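Side-chain contact in bifunctional enzyme cysn/cysc (Mycobacterium tuberculosis, PDB 4BZP), which phosphorylates adenosine 5'-phosphosulfate at its 3'-hydroxyl with ATP, through its APS kinase domain, in sulfate assimilation: residues A[8-13]-A[19-24]. Sequence-based numbering, arbitrary orientation.
Sequences VWFTGL and SSVAML. With ADP (adenosine-5'-diphosphate), chain C.
The ring of Phe10, in the conformer described, presents its outer end to helix 18-31, where Ala22 and Val21 meet it obliquely. Such packing illustrates how a P-loop kinase seats its first helix against the central strand of a parallel sheet; here the Walker A (P-loop) motif joins strand 6-11 to helix 18-31, whose first turn carries its Lys18 and Ser19. Ala22 CB lies 3.8 Å from Phe10 CE1, while Val21 CG1 sits 4.0 Å from Phe10 CE2, so the two meta carbons are shared between consecutive helical residues. The para carbon falls between them: Phe10 CZ is 4.0 Å from the backbone Ala22 N. Val109 and Cys111 of strand 106-111 also touch this ring.

The torsions account for the meeting. Phe10 has CG opposite its carbonyl carbon (chi1 -68°), which sends the ring across the gap to the helix; in Val21 the branch that reaches it, CG1, stands opposite the backbone N (chi1 177°). The two side chains cross at a slant, and the side chains that meet are apolar and buried. Neighbouring elements extend the contact, since Ala22 also touches Leu81 of strand 79-82 and Val21 reaches Gln164 of helix 161-173.

Immediately before Val21 in the sequence, Ser19 and Ser20 face ADP. Lys18 NZ hydrogen-bonds both Gly12 O and ADP, tying the chain after Thr11 to the nucleotide. Ser19 holds the beta-phosphate oxygen O3B with its backbone N and, in the conformer described, the hydroxyl OG, and Ser20 repeats this two-point hold on the alpha-phosphate. There ADP O2A accepts from Ser20 N at 2.9 Å, with an N-H...O angle of 153°, and from Ser20 OG at 2.7 Å.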
ATOM      1  N   VAL A   8       9.764  11.379   0.943  1.00  5.64           N
ATOM      2  CA  VAL A   8      11.185  11.507   0.776  1.00  6.27           C
ATOM      3  C   VAL A   8      11.719  10.216   0.181  1.00  5.79           C
ATOM      4  O   VAL A   8      11.615   9.163   0.811  1.00  6.66           O
ATOM      5  CB  VAL A   8      11.870  11.786   2.126  1.00  7.07           C
ATOM      6  CG1 VAL A   8      13.373  11.922   1.925  1.00  8.75           C
ATOM      7  CG2 VAL A   8      11.290  13.024   2.766  1.00  8.30           C
ATOM      8  N   TRP A   9      12.276  10.283  -1.013  1.00  5.88           N
ATOM      9  CA  TRP A   9      12.750   9.133  -1.790  1.00  6.11           C
ATOM     10  C   TRP A   9      14.248   9.178  -1.766  1.00  6.22           C
ATOM     11  O   TRP A   9      14.893  10.041  -2.442  1.00  6.20           O
ATOM     12  CB  TRP A   9      12.217   9.220  -3.210  1.00  6.89           C
ATOM     13  CG  TRP A   9      12.353   8.003  -4.047  1.00  7.66           C
ATOM     14  CD1 TRP A   9      13.392   7.667  -4.814  1.00 10.27           C
ATOM     15  CD2 TRP A   9      11.364   6.951  -4.198  1.00  8.15           C
ATOM     16  NE1 TRP A   9      13.144   6.454  -5.421  1.00 10.98           N
ATOM     17  CE2 TRP A   9      11.892   6.019  -5.083  1.00  8.60           C
ATOM     18  CE3 TRP A   9      10.091   6.726  -3.682  1.00  7.43           C
ATOM     19  CZ2 TRP A   9      11.172   4.859  -5.462  1.00  8.41           C
ATOM     20  CZ3 TRP A   9       9.424   5.566  -4.068  1.00  8.46           C
ATOM     21  CH2 TRP A   9       9.981   4.693  -4.909  1.00  8.10           C
ATOM     22  N   PHE A  10      14.869   8.295  -1.002  0.50  5.84           N
ATOM     23  CA  PHE A  10      16.288   8.229  -0.999  0.50  5.96           C
ATOM     24  C   PHE A  10      16.820   7.546  -2.242  0.50  6.25           C
ATOM     25  O   PHE A  10      16.145   6.836  -3.050  0.50  6.37           O
ATOM     26  CB  PHE A  10      16.803   7.501   0.222  0.50  5.92           C
ATOM     27  CG  PHE A  10      16.575   8.230   1.494  0.50  5.69           C
ATOM     28  CD1 PHE A  10      15.377   8.101   2.163  0.50  6.06           C
ATOM     29  CD2 PHE A  10      17.543   9.071   2.011  0.50  6.02           C
ATOM     30  CE1 PHE A  10      15.144   8.809   3.314  0.50  5.93           C
ATOM     31  CE2 PHE A  10      17.312   9.783   3.160  0.50  5.77           C
ATOM     32  CZ  PHE A  10      16.126   9.606   3.849  0.50  5.95           C
ATOM     33  N   THR A  11      18.093   7.746  -2.405  1.00  5.69           N
ATOM     34  CA  THR A  11      18.828   6.984  -3.441  1.00  5.80           C
ATOM     35  C   THR A  11      20.299   7.036  -3.069  1.00  5.75           C
ATOM     36  O   THR A  11      20.774   8.015  -2.511  1.00  5.83           O
ATOM     37  CB  THR A  11      18.536   7.522  -4.857  1.00  6.21           C
ATOM     38  OG1 THR A  11      19.282   6.735  -5.805  1.00  6.21           O
ATOM     39  CG2 THR A  11      18.888   8.996  -5.004  1.00  6.47           C
ATOM     40  N   GLY A  12      21.010   5.968  -3.349  1.00  4.97           N
ATOM     41  CA  GLY A  12      22.429   5.844  -3.081  1.00  5.03           C
ATOM     42  C   GLY A  12      22.839   4.402  -2.946  1.00  4.86           C
ATOM     43  O   GLY A  12      22.005   3.509  -2.739  1.00  4.83           O
ATOM     44  N   LEU A  13      24.147   4.184  -2.957  1.00  5.49           N
ATOM     45  CA  LEU A  13      24.701   2.893  -2.841  1.00  5.73           C
ATOM     46  C   LEU A  13      24.309   2.165  -1.564  1.00  5.58           C
ATOM     47  O   LEU A  13      23.990   2.775  -0.547  1.00  5.13           O
ATOM     48  CB  LEU A  13      26.231   2.952  -2.919  1.00  6.81           C
ATOM     49  CG  LEU A  13      26.808   3.491  -4.210  1.00  7.76           C
ATOM     50  CD1 LEU A  13      28.328   3.614  -4.084  1.00  9.59           C
ATOM     51  CD2 LEU A  13      26.495   2.609  -5.398  1.00  7.88           C
ATOM     52  N   SER A  19      18.846   4.126   5.110  1.00  5.22           N
ATOM     53  CA  SER A  19      17.976   3.631   6.178  0.50  5.13           C
ATOM     54  C   SER A  19      18.318   4.297   7.502  1.00  5.29           C
ATOM     55  O   SER A  19      17.396   4.594   8.251  1.00  5.59           O
ATOM     56  CB  SER A  19      18.010   2.117   6.297  0.50  5.14           C
ATOM     57  OG  SER A  19      19.284   1.632   6.644  0.50  5.56           O
ATOM     58  N   SER A  20      19.591   4.525   7.761  1.00  5.41           N
ATOM     59  CA  SER A  20      19.944   5.174   9.043  1.00  5.97           C
ATOM     60  C   SER A  20      19.311   6.545   9.109  1.00  5.45           C
ATOM     61  O   SER A  20      18.739   6.916  10.130  1.00  5.84           O
ATOM     62  CB  SER A  20      21.435   5.352   9.169  1.00  6.56           C
ATOM     63  OG  SER A  20      22.164   4.135   9.166  1.00  8.20           O
ATOM     64  N   VAL A  21      19.400   7.333   8.037  1.00  5.24           N
ATOM     65  CA  VAL A  21      18.784   8.634   8.016  1.00  5.32           C
ATOM     66  C   VAL A  21      17.277   8.556   8.077  1.00  5.39           C
ATOM     67  O   VAL A  21      16.617   9.249   8.838  1.00  5.57           O
ATOM     68  CB  VAL A  21      19.270   9.495   6.826  1.00  5.28           C
ATOM     69  CG1 VAL A  21      18.540  10.827   6.793  1.00  5.52           C
ATOM     70  CG2 VAL A  21      20.784   9.722   6.905  1.00  5.49           C
ATOM     71  N   ALA A  22      16.673   7.690   7.286  1.00  5.22           N
ATOM     72  CA  ALA A  22      15.226   7.551   7.258  1.00  5.76           C
ATOM     73  C   ALA A  22      14.682   7.226   8.633  1.00  6.14           C
ATOM     74  O   ALA A  22      13.700   7.813   9.052  1.00  6.67           O
ATOM     75  CB  ALA A  22      14.833   6.452   6.228  1.00  5.66           C
ATOM     76  N   MET A  23      15.307   6.264   9.304  1.00  6.59           N
ATOM     77  CA  MET A  23      14.833   5.818  10.620  0.50  7.11           C
ATOM     78  C   MET A  23      14.929   6.940  11.644  1.00  6.90           C
ATOM     79  O   MET A  23      14.057   7.056  12.484  1.00  6.79           O
ATOM     80  CB  MET A  23      15.594   4.577  11.094  0.50  8.61           C
ATOM     81  CG  MET A  23      15.354   3.354  10.206  0.50  9.69           C
ATOM     82  SD  MET A  23      13.685   2.724  10.371  0.50 12.88           S
ATOM     83  CE  MET A  23      13.601   1.970  11.986  0.50 12.34           C
ATOM     84  N   LEU A  24      16.003   7.732  11.593  1.00  6.23           N
ATOM     85  CA  LEU A  24      16.166   8.798  12.561  1.00  6.76           C
ATOM     86  C   LEU A  24      15.215   9.938  12.273  1.00  6.82           C
ATOM     87  O   LEU A  24      14.634  10.533  13.180  1.00  6.75           O
ATOM     88  CB  LEU A  24      17.608   9.282  12.626  1.00  6.48           C
ATOM     89  CG  LEU A  24      17.831  10.372  13.700  1.00  6.66           C
ATOM     90  CD1 LEU A  24      17.340   9.992  15.080  1.00  7.26           C
ATOM     91  CD2 LEU A  24      19.306  10.665  13.771  1.00  7.04           C
TER
HETATM   92  PB  ADP C1191      21.808   2.053   3.427  0.70  5.29           P
HETATM   93  O1B ADP C1191      22.193   0.654   2.841  0.70  5.70           O
HETATM   94  O2B ADP C1191      21.939   3.160   2.432  0.70  5.20           O
HETATM   95  O3B ADP C1191      20.519   1.998   4.176  0.70  5.76           O
HETATM   96  PA  ADP C1191      22.948   2.342   6.106  0.70  7.19           P
HETATM   97  O1A ADP C1191      22.730   0.958   6.561  0.70  7.52           O
HETATM   98  O2A ADP C1191      22.000   3.389   6.609  0.70  6.86           O
HETATM   99  O3A ADP C1191      22.959   2.357   4.520  0.70  6.17           O
HETATM  100  O5' ADP C1191      24.433   2.896   6.401  0.70  7.05           O
HETATM  101  C5' ADP C1191      25.517   2.000   6.456  0.70  6.80           C
HETATM  102  C4' ADP C1191      26.162   2.186   7.834  0.70  6.68           C
HETATM  103  O4' ADP C1191      26.986   3.334   7.774  0.70  6.81           O
HETATM  104  C3' ADP C1191      25.249   2.328   9.062  0.70  6.92           C
HETATM  105  O3' ADP C1191      25.344   1.159   9.842  0.70  7.19           O
HETATM  106  C2' ADP C1191      25.891   3.409   9.853  0.70  7.57           C
HETATM  107  O2' ADP C1191      26.508   2.781  11.012  0.70  9.63           O
HETATM  108  C1' ADP C1191      26.956   4.027   9.005  0.70  7.29           C
HETATM  109  N9  ADP C1191      26.634   5.425   8.671  0.70  7.54           N
HETATM  110  C8  ADP C1191      25.659   5.802   7.791  0.70  7.76           C
HETATM  111  N7  ADP C1191      25.570   7.138   7.663  0.70  7.86           N
HETATM  112  C5  ADP C1191      26.561   7.625   8.478  0.70  7.41           C
HETATM  113  C6  ADP C1191      26.970   8.967   8.807  0.70  7.36           C
HETATM  114  N6  ADP C1191      26.398  10.053   8.247  0.70  7.63           N
HETATM  115  N1  ADP C1191      27.987   9.039   9.703  0.70  7.07           N
HETATM  116  C2  ADP C1191      28.552   7.966  10.247  0.70  7.49           C
HETATM  117  N3  ADP C1191      28.207   6.673  10.021  0.70  7.28           N
HETATM  118  C4  ADP C1191      27.175   6.508   9.167  0.70  7.36           C